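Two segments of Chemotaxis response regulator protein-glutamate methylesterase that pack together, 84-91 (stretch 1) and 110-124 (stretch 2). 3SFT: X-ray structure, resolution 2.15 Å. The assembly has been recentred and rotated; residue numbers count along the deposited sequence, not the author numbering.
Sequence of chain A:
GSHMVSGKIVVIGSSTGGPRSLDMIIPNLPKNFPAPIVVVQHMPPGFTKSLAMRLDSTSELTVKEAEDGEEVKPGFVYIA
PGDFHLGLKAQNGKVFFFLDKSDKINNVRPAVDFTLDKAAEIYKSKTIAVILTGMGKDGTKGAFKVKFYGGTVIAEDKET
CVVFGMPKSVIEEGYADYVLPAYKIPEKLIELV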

# COMPACT_ATOMS: atom_id res chain seq x y z
N PHE A 84 9.79 7.69 -9.23
CA PHE A 84 9.48 6.46 -9.97
C PHE A 84 8.19 5.80 -9.51
O PHE A 84 7.75 5.98 -8.37
N HIS A 85 7.57 5.05 -10.42
CA HIS A 85 6.38 4.26 -10.09
C HIS A 85 7.01 2.96 -9.61
O HIS A 85 8.00 2.50 -10.19
N LEU A 86 6.50 2.41 -8.52
CA LEU A 86 7.04 1.17 -7.98
C LEU A 86 6.33 -0.06 -8.54
O LEU A 86 5.17 -0.32 -8.23
N GLY A 87 7.04 -0.81 -9.38
CA GLY A 87 6.46 -2.00 -9.96
C GLY A 87 6.87 -3.26 -9.22
O GLY A 87 7.72 -3.22 -8.33
N LEU A 88 6.19 -4.35 -9.54
CA LEU A 88 6.47 -5.66 -8.97
C LEU A 88 6.49 -6.65 -10.12
O LEU A 88 5.71 -6.52 -11.06
N LYS A 89 7.43 -7.59 -10.08
CA LYS A 89 7.54 -8.59 -11.14
C LYS A 89 7.84 -9.96 -10.54
O LYS A 89 8.59 -10.06 -9.56
N ALA A 90 7.22 -10.98 -11.10
CA ALA A 90 7.41 -12.35 -10.63
C ALA A 90 8.48 -13.02 -11.49
O ALA A 90 8.41 -12.99 -12.72
N GLN A 91 9.48 -13.59 -10.84
CA GLN A 91 10.57 -14.27 -11.55
C GLN A 91 10.99 -15.50 -10.78
O GLN A 91 11.36 -15.41 -9.61
N PRO A 110 5.45 8.21 -7.41
CA PRO A 110 4.64 7.01 -7.61
C PRO A 110 3.14 7.16 -7.34
O PRO A 110 2.73 7.95 -6.49
N ALA A 111 2.35 6.40 -8.09
CA ALA A 111 0.89 6.37 -7.94
C ALA A 111 0.59 4.97 -7.44
O ALA A 111 1.13 4.00 -7.99
N VAL A 112 -0.24 4.84 -6.42
CA VAL A 112 -0.56 3.51 -5.90
C VAL A 112 -1.28 2.65 -6.96
O VAL A 112 -1.19 1.43 -6.91
N ASP A 113 -1.94 3.28 -7.93
CA ASP A 113 -2.63 2.54 -9.00
C ASP A 113 -1.65 1.64 -9.77
O ASP A 113 -1.98 0.51 -10.11
N PHE A 114 -0.46 2.16 -10.04
CA PHE A 114 0.56 1.40 -10.76
C PHE A 114 1.01 0.17 -9.96
O PHE A 114 1.09 -0.93 -10.51
N THR A 115 1.31 0.37 -8.68
CA THR A 115 1.75 -0.73 -7.82
C THR A 115 0.67 -1.81 -7.67
O THR A 115 0.97 -3.01 -7.71
N LEU A 116 -0.57 -1.38 -7.49
CA LEU A 116 -1.69 -2.30 -7.34
C LEU A 116 -1.96 -3.08 -8.61
O LEU A 116 -2.31 -4.26 -8.56
N ASP A 117 -1.79 -2.43 -9.76
CA ASP A 117 -1.98 -3.07 -11.05
C ASP A 117 -1.02 -4.26 -11.14
O ASP A 117 -1.42 -5.38 -11.46
N LYS A 118 0.25 -4.00 -10.82
CA LYS A 118 1.26 -5.04 -10.86
C LYS A 118 1.03 -6.11 -9.79
O LYS A 118 1.03 -7.30 -10.11
N ALA A 119 0.78 -5.69 -8.55
CA ALA A 119 0.56 -6.64 -7.45
C ALA A 119 -0.63 -7.57 -7.69
O ALA A 119 -0.52 -8.78 -7.49
N ALA A 120 -1.75 -7.00 -8.12
CA ALA A 120 -2.96 -7.77 -8.38
C ALA A 120 -2.76 -8.85 -9.44
O ALA A 120 -3.23 -9.97 -9.29
N GLU A 121 -2.06 -8.50 -10.51
CA GLU A 121 -1.80 -9.44 -11.60
C GLU A 121 -0.95 -10.63 -11.13
O GLU A 121 -1.12 -11.75 -11.63
N ILE A 122 -0.07 -10.39 -10.17
CA ILE A 122 0.80 -11.43 -9.63
C ILE A 122 0.15 -12.25 -8.52
O ILE A 122 0.11 -13.47 -8.58
N TYR A 123 -0.34 -11.55 -7.49
CA TYR A 123 -0.96 -12.21 -6.35
C TYR A 123 -2.44 -12.56 -6.51
O TYR A 123 -2.97 -13.39 -5.76
N LYS A 124 -3.11 -11.93 -7.47
CA LYS A 124 -4.53 -12.18 -7.73
C LYS A 124 -5.43 -12.17 -6.48
O LYS A 124 -5.44 -11.19 -5.75

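A strand and a helix that run side by side in the same direction illustrate how a contact can be graded along its length, polar where the helix begins and apolar where it ends. In this methylesterase, strand 85-91 and helix 112-123 are inclined by only 9° and approach to 6.9 Å between their axes; large side chains fill most of the contact, and at Gly 87 the strand has none.

The polar end is built around the start of the helix. Pro 110, preceded by a cis peptide bond and puckered C-gamma endo, sets its CB 3.0 Å from Phe 84 O. The side chain of His 85 takes chi1 of -80° (m) and chi2 of -52°, which brings ND1 to 3.2 Å from Ala 111 N. Ala 111 occupies the N-cap position, and its amide donates a hydrogen bond to ND1, which therefore acts as an acceptor at the edge of the imidazole; NE2 is satisfied elsewhere in the structure. The t rotamer of Phe 114 sets its ring beneath His 85 CB, which lies 3.8 Å from the ring centroid in a CH-pi contact. The two rings are nearly parallel, at 10°, but are slid apart with centroids 5.1 Å from each other, so it is the methylene rather than the imidazole that covers the phenyl.

Phe 114 points toward the strand with chi1 t (-172°), a rotamer that lays its ring along the strand from His 85 to Gly 87. Its edge meets the strand at Gly 87, where Phe 114 CE2 lies 3.6 Å from Gly 87 CA. The absence of a side chain matters here, since a CB in ideal position would sit a tight 3.3 Å from Phe 114 CE2.

Thr 115 adopts chi1 m (-60°), directing OG1 to the strand, where it donates a 2.7 Å hydrogen bond to Leu 86 O. A water completes the arrangement: it accepts from Leu 86 N at 3.1 Å and donates to Ala 111 O at 2.6 Å and to Thr 115 OG1 at 2.8 Å. Backbone groups of both segments and one hydroxyl are thus joined through a single water. The methyl of Thr 115 serves the apolar side, with CG2 3.6 Å from Leu 88 CD1.

Leu 88 (chi1 -78°, m; chi2 89°, p) points toward the helix and has the largest area covered by the other segment. Beyond the contact of its CD1 with Thr 115, Leu 88 CB lies 4.0 Å from Ile 122 CD1, and Leu 88 CD2 lies 4.4 Å from Tyr 123 CE2. Ile 122, extended as m, t, reaches along the strand and also places CG2 4.1 Å from Ala 90 CB. Lys 118 divides its character: its CB packs 3.7 Å from Leu 88 O, while two successive m torsions turn the chain away, and NZ forms a salt bridge with Asp 117 OD2 at 3.3 Å. The aliphatic stem joins the contact and the charge leaves it.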

# COMPACT_ATOMS: atom_id res chain seq x y z
CB PHE A 84 10.58 5.41 -9.79
CG PHE A 84 11.96 5.85 -10.23
CD1 PHE A 84 12.37 5.68 -11.54
CD2 PHE A 84 12.87 6.35 -9.30
CE1 PHE A 84 13.68 6.00 -11.93
CE2 PHE A 84 14.17 6.67 -9.67
CZ PHE A 84 14.58 6.50 -10.99
CB HIS A 85 5.54 3.98 -11.34
CG HIS A 85 4.67 5.13 -11.76
ND1 HIS A 85 3.82 5.78 -10.89
CD2 HIS A 85 4.52 5.73 -12.96
CE1 HIS A 85 3.18 6.73 -11.54
NE2 HIS A 85 3.59 6.73 -12.80
CB LEU A 86 6.94 1.18 -6.46
CG LEU A 86 7.53 -0.03 -5.73
CD1 LEU A 86 9.02 -0.13 -6.01
CD2 LEU A 86 7.26 0.09 -4.24
CB LEU A 88 5.41 -6.09 -7.95
CG LEU A 88 5.48 -5.47 -6.55
CD1 LEU A 88 4.68 -4.18 -6.51
CD2 LEU A 88 4.94 -6.45 -5.53
CB LYS A 89 8.63 -8.21 -12.15
CG LYS A 89 10.02 -8.06 -11.54
CD LYS A 89 11.02 -7.47 -12.53
CE LYS A 89 12.34 -7.15 -11.85
NZ LYS A 89 13.26 -6.40 -12.75
CB ALA A 90 6.10 -13.13 -10.70
CB GLN A 91 11.78 -13.33 -11.70
CG GLN A 91 11.59 -12.18 -12.70
CD GLN A 91 12.74 -11.18 -12.68
OE1 GLN A 91 13.19 -10.76 -11.62
NE2 GLN A 91 13.21 -10.80 -13.86
CB PRO A 110 5.26 6.01 -6.63
CG PRO A 110 5.68 6.91 -5.50
CD PRO A 110 6.33 8.05 -6.24
CB ALA A 111 0.21 6.59 -9.28
CB VAL A 112 -1.35 3.56 -4.56
CG1 VAL A 112 -2.82 3.85 -4.79
CG2 VAL A 112 -1.16 2.25 -3.79
CB ASP A 113 -3.32 3.49 -9.99
CG ASP A 113 -4.68 3.98 -9.50
OD1 ASP A 113 -5.23 3.40 -8.53
OD2 ASP A 113 -5.20 4.95 -10.09
CB PHE A 114 1.77 2.29 -11.08
CG PHE A 114 2.79 1.63 -11.98
CD1 PHE A 114 2.79 1.89 -13.35
CD2 PHE A 114 3.74 0.75 -11.46
CE1 PHE A 114 3.73 1.29 -14.19
CE2 PHE A 114 4.68 0.15 -12.29
CZ PHE A 114 4.68 0.41 -13.66
CB THR A 115 2.20 -0.22 -6.43
OG1 THR A 115 3.29 0.69 -6.59
CG2 THR A 115 2.65 -1.38 -5.54
CB LEU A 116 -2.95 -1.55 -6.90
CG LEU A 116 -2.96 -1.14 -5.42
CD1 LEU A 116 -3.98 -0.05 -5.16
CD2 LEU A 116 -3.28 -2.36 -4.58
CB ASP A 117 -1.70 -2.08 -12.19
CG ASP A 117 -1.75 -2.73 -13.57
OD1 ASP A 117 -2.64 -3.57 -13.81
OD2 ASP A 117 -0.89 -2.38 -14.41
CB LYS A 118 2.66 -4.44 -10.73
CG LYS A 118 3.05 -3.55 -11.90
CD LYS A 118 2.83 -4.28 -13.22
CE LYS A 118 3.17 -3.40 -14.41
NZ LYS A 118 2.37 -2.15 -14.43
CB ALA A 119 0.39 -5.91 -6.12
CB ALA A 120 -4.08 -6.84 -8.80
CB GLU A 121 -1.11 -8.70 -12.74
CG GLU A 121 -1.41 -9.26 -14.12
CD GLU A 121 -1.04 -8.28 -15.24
OE1 GLU A 121 -1.23 -7.06 -15.06
OE2 GLU A 121 -0.56 -8.75 -16.30
CB ILE A 122 2.12 -10.84 -9.07
CG1 ILE A 122 2.92 -10.16 -10.18
CG2 ILE A 122 2.95 -11.92 -8.41
CD1 ILE A 122 4.18 -9.48 -9.69
CB TYR A 123 -0.75 -11.36 -5.09
CG TYR A 123 0.70 -11.28 -4.65
CD1 TYR A 123 1.18 -12.12 -3.65
CD2 TYR A 123 1.57 -10.37 -5.23
CE1 TYR A 123 2.52 -12.05 -3.23
CE2 TYR A 123 2.90 -10.29 -4.82
CZ TYR A 123 3.37 -11.13 -3.83
OH TYR A 123 4.68 -11.05 -3.43
CB LYS A 124 -4.71 -13.47 -8.55
CG LYS A 124 -4.12 -13.37 -9.95
CD LYS A 124 -4.45 -14.59 -10.79
CE LYS A 124 -3.93 -14.45 -12.22
NZ LYS A 124 -2.44 -14.45 -12.27
O HOH W 1 3.65 3.21 -7.78